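Local coordinates for computational Design of Enzyme (Synthetic construct, PDB 3TP4), which is an engineered protein on a family 26 glycosyl hydrolase (TIM-barrel) scaffold, probably designed to present an activated serine within a catalytic triad, at residues A[38-43]-A[95-100]; A[44-47]-A[52-55]. All coordinates share one frame; numbering follows the deposited sequence.

In the fold
Both contacts lie in the glycosyl hydrolase family 26 region, a TIM barrel, and involve the long loop that leaves strand 32-37 and runs to helix 55-60. Interaction 1 joins the start of this loop, 38-43, to helix 87-104; interaction 2 folds residues 44-47 back onto 52-55 and falls, in sequence, between the two segments of interaction 1. Their centres are about 11 Å apart and they touch, chiefly where Thr39 OG1 and Ser54 OG pair at 2.7 Å, a probable hydrogen bond. The one loop is thus braced within itself by interaction 2 and set against the helix by interaction 1, and the side chain of Ser41 lies near, but does not touch, the residues of a possible Ser-His-Glu triad.

Interaction 1: A[38-43]-A[95-100]; sequences GTTSSG and ADYIRK
Thr40 and Tyr97 bring the turn that follows strand 32-37 against helix 87-104, the CA of Thr40 standing 7.8 Å from the CA of Tyr97, and the turn is closed internally because Gly38 O accepts from both Ser41 N and Ser42 N. Tyr97 supplies the helix side of the contact. Its CG lies anti to the carbonyl carbon, chi1 -83°, which lays the ring alongside the turn instead of driving it in end-on. One ring edge receives Ser41, whose CB sits near the ring plane at 3.7 Å from CE2 of Tyr97. Thr40 and the tyrosine side chain run antiparallel, side by side: Thr40 OG1 is 4.0 Å from Tyr97 CD2, while Thr40 O approaches Tyr97 CE2 obliquely at 3.8 Å. Direct contact is therefore van der Waals in kind. The polar link between the two segments is a water, which accepts from Thr40 OG1 at 2.5 Å and donates to Tyr97 O at 2.9 Å, so that a buried threonine hydroxyl is tied to the helix backbone. Farther along the helix, Lys100 NZ forms a salt bridge with Asp96 OD2 at 2.7 Å, entering on the syn side of the carboxylate. Around the turn, Trp69 of strand 66-70 packs on Thr40 and Ser41, and Ser41 O accepts from Thr49 OG1 and Arg79 NE. The chemistry implies a small, buried seam shaped by an aromatic edge: between 38-43 and the helix the directional bonding runs through one water, while Lys100 NZ ties the helix directly to Asp50 O farther along the same loop.

Interaction 2: A[44-47]-A[52-55]; sequences LTTG and TTSD
Asp55 gathers the backbone of Leu44 and Thr45 around its carboxylate, and this is the tight half of the contact. OD2 of Asp55 takes the N-H of Leu44 through its syn lone pair at 2.7 Å, in a nearly straight bond of 175°. The other oxygen, OD1 of Asp55, accepts twice from Thr45: from N at 2.8 Å on the syn side, somewhat out of the carboxylate plane, and from OG1 at 2.7 Å above that plane, both on the same face. Thr45 achieves the double grip because its chi1 of 72° sets OG1 between its own N and carbonyl carbon, so hydroxyl and amide face the same oxygen. Asn324 ND2 adds a further donor to Asp55 OD2, and Asn58 ND2 bonds to Thr45 OG1. With this many donors the carboxylate is held against rotation and its negative charge is probably well compensated.

Thr46 packs without directional bonds across the contact. Its CG2 rests 3.6 Å from Thr53 OG1 and equally far from Ser54 N, whereas its hydroxyl reaches forward to the next residue, Gly47 O, 2.9 Å from OG1 of Thr46. Beyond it the contact ends at the exposed Gly47 and Thr52. Ser54, its CB directed away from 44-47, caps Val56 N through OG, which also pairs with the Thr39 hydroxyl. A serine N-cap is characteristic of helix N-termini; here it closes the end of helix 55-60, while Asp55, at the first helical position, holds the beta-alpha loop of the barrel.

Interaction 1: A[38-43]-A[95-100]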
# COMPACT_ATOMS: atom_id res chain seq x y z
N GLY A 38 -14.61 2.20 3.02
CA GLY A 38 -15.70 3.13 2.74
C GLY A 38 -16.75 3.07 3.83
O GLY A 38 -17.95 3.01 3.55
N THR A 39 -16.30 3.09 5.08
CA THR A 39 -17.18 2.68 6.16
C THR A 39 -18.26 3.71 6.46
O THR A 39 -19.34 3.36 6.91
CB THR A 39 -16.40 2.32 7.44
OG1 THR A 39 -17.26 1.60 8.33
CG2 THR A 39 -15.86 3.56 8.14
N THR A 40 -17.96 4.99 6.20
CA THR A 40 -18.93 6.06 6.38
C THR A 40 -19.47 6.58 5.05
O THR A 40 -20.18 7.59 5.02
CB THR A 40 -18.36 7.26 7.18
OG1 THR A 40 -17.19 7.77 6.53
CG2 THR A 40 -18.02 6.86 8.62
N SER A 41 -19.16 5.89 3.96
CA SER A 41 -19.55 6.35 2.63
C SER A 41 -20.49 5.37 1.92
O SER A 41 -21.25 5.77 1.04
CB SER A 41 -18.31 6.63 1.77
OG SER A 41 -17.45 5.49 1.70
N SER A 42 -20.43 4.10 2.31
CA SER A 42 -21.35 3.08 1.79
C SER A 42 -21.91 2.29 2.96
O SER A 42 -21.15 1.75 3.75
CB SER A 42 -20.62 2.13 0.85
OG SER A 42 -19.92 2.84 -0.16
N GLY A 43 -23.24 2.23 3.08
CA GLY A 43 -23.88 1.48 4.15
C GLY A 43 -25.24 0.93 3.78
O GLY A 43 -25.94 1.51 2.95
N ALA A 95 -11.05 14.38 1.32
CA ALA A 95 -10.38 14.99 2.46
C ALA A 95 -11.31 15.22 3.63
O ALA A 95 -10.91 15.08 4.79
CB ALA A 95 -9.72 16.31 2.05
N ASP A 96 -12.55 15.59 3.34
CA ASP A 96 -13.54 15.84 4.38
C ASP A 96 -13.85 14.56 5.17
O ASP A 96 -13.92 14.56 6.40
CB ASP A 96 -14.82 16.41 3.78
CG ASP A 96 -15.90 16.67 4.83
OD1 ASP A 96 -15.62 17.43 5.78
OD2 ASP A 96 -17.00 16.11 4.70
N TYR A 97 -14.04 13.47 4.44
CA TYR A 97 -14.33 12.18 5.06
C TYR A 97 -13.14 11.65 5.87
O TYR A 97 -13.33 10.98 6.88
CB TYR A 97 -14.76 11.17 4.00
CG TYR A 97 -16.22 11.26 3.62
CD1 TYR A 97 -16.86 12.49 3.51
CD2 TYR A 97 -16.95 10.11 3.35
CE1 TYR A 97 -18.20 12.56 3.14
CE2 TYR A 97 -18.28 10.17 2.99
CZ TYR A 97 -18.90 11.40 2.89
OH TYR A 97 -20.23 11.45 2.53
N ILE A 98 -11.93 11.96 5.41
CA ILE A 98 -10.72 11.58 6.14
C ILE A 98 -10.63 12.38 7.43
O ILE A 98 -10.26 11.86 8.48
CB ILE A 98 -9.43 11.82 5.29
CG1 ILE A 98 -9.24 10.69 4.28
CG2 ILE A 98 -8.19 11.93 6.18
CD1 ILE A 98 -8.15 10.96 3.24
N ARG A 99 -10.97 13.67 7.34
CA ARG A 99 -10.99 14.53 8.53
C ARG A 99 -12.01 14.03 9.56
O ARG A 99 -11.73 13.99 10.76
CB ARG A 99 -11.31 15.98 8.12
CG ARG A 99 -10.11 16.76 7.59
CD ARG A 99 -10.51 18.01 6.78
NE ARG A 99 -11.63 18.73 7.38
CZ ARG A 99 -11.54 19.48 8.48
NH1 ARG A 99 -10.37 19.62 9.09
NH2 ARG A 99 -12.62 20.10 8.95
N LYS A 100 -13.18 13.66 9.07
CA LYS A 100 -14.25 13.14 9.92
C LYS A 100 -13.82 11.86 10.63
O LYS A 100 -14.14 11.65 11.80
CB LYS A 100 -15.51 12.90 9.10
CG LYS A 100 -16.31 14.19 8.82
CD LYS A 100 -17.36 14.00 7.74
CE LYS A 100 -18.28 15.25 7.65
NZ LYS A 100 -18.97 15.33 6.32
O HOH W 1 -15.63 9.43 7.63

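Interaction 2: A[44-47]-A[52-55]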
# COMPACT_ATOMS: atom_id res chain seq x y z
N LEU A 44 -25.62 -0.19 4.38
CA LEU A 44 -26.95 -0.77 4.17
C LEU A 44 -27.91 -0.35 5.26
O LEU A 44 -29.12 -0.51 5.12
CB LEU A 44 -26.90 -2.29 4.11
CG LEU A 44 -25.76 -2.96 3.35
CD1 LEU A 44 -26.16 -4.37 2.99
CD2 LEU A 44 -25.41 -2.18 2.11
N THR A 45 -27.39 0.17 6.37
CA THR A 45 -28.26 0.52 7.49
C THR A 45 -28.24 2.02 7.76
O THR A 45 -28.91 2.49 8.67
CB THR A 45 -27.83 -0.19 8.80
OG1 THR A 45 -26.62 0.40 9.29
CG2 THR A 45 -27.63 -1.66 8.58
N THR A 46 -27.46 2.75 6.98
CA THR A 46 -27.22 4.17 7.25
C THR A 46 -28.17 5.09 6.51
O THR A 46 -28.32 6.26 6.88
CB THR A 46 -25.81 4.57 6.81
OG1 THR A 46 -25.62 4.15 5.45
CG2 THR A 46 -24.75 3.89 7.69
N GLY A 47 -28.80 4.58 5.45
CA GLY A 47 -29.45 5.46 4.50
C GLY A 47 -28.37 6.31 3.84
O GLY A 47 -27.21 5.92 3.84
N THR A 52 -20.39 10.50 8.42
CA THR A 52 -20.50 10.48 9.88
C THR A 52 -21.19 9.23 10.44
O THR A 52 -21.27 9.07 11.66
CB THR A 52 -21.23 11.73 10.42
OG1 THR A 52 -22.63 11.63 10.12
CG2 THR A 52 -20.64 13.02 9.80
N THR A 53 -21.70 8.36 9.57
CA THR A 53 -22.38 7.16 10.04
C THR A 53 -21.85 5.92 9.32
O THR A 53 -21.30 6.03 8.23
CB THR A 53 -23.90 7.25 9.83
OG1 THR A 53 -24.18 7.40 8.43
CG2 THR A 53 -24.49 8.43 10.62
N SER A 54 -22.05 4.75 9.94
CA SER A 54 -21.46 3.49 9.45
C SER A 54 -22.26 2.26 9.89
O SER A 54 -22.76 2.22 11.01
CB SER A 54 -20.03 3.37 10.00
OG SER A 54 -19.50 2.08 9.77
N ASP A 55 -22.38 1.27 9.01
CA ASP A 55 -22.97 -0.01 9.40
C ASP A 55 -22.23 -0.62 10.59
O ASP A 55 -22.81 -1.35 11.39
CB ASP A 55 -22.92 -1.03 8.26
CG ASP A 55 -23.90 -0.71 7.15
OD1 ASP A 55 -24.76 0.16 7.34
OD2 ASP A 55 -23.79 -1.34 6.08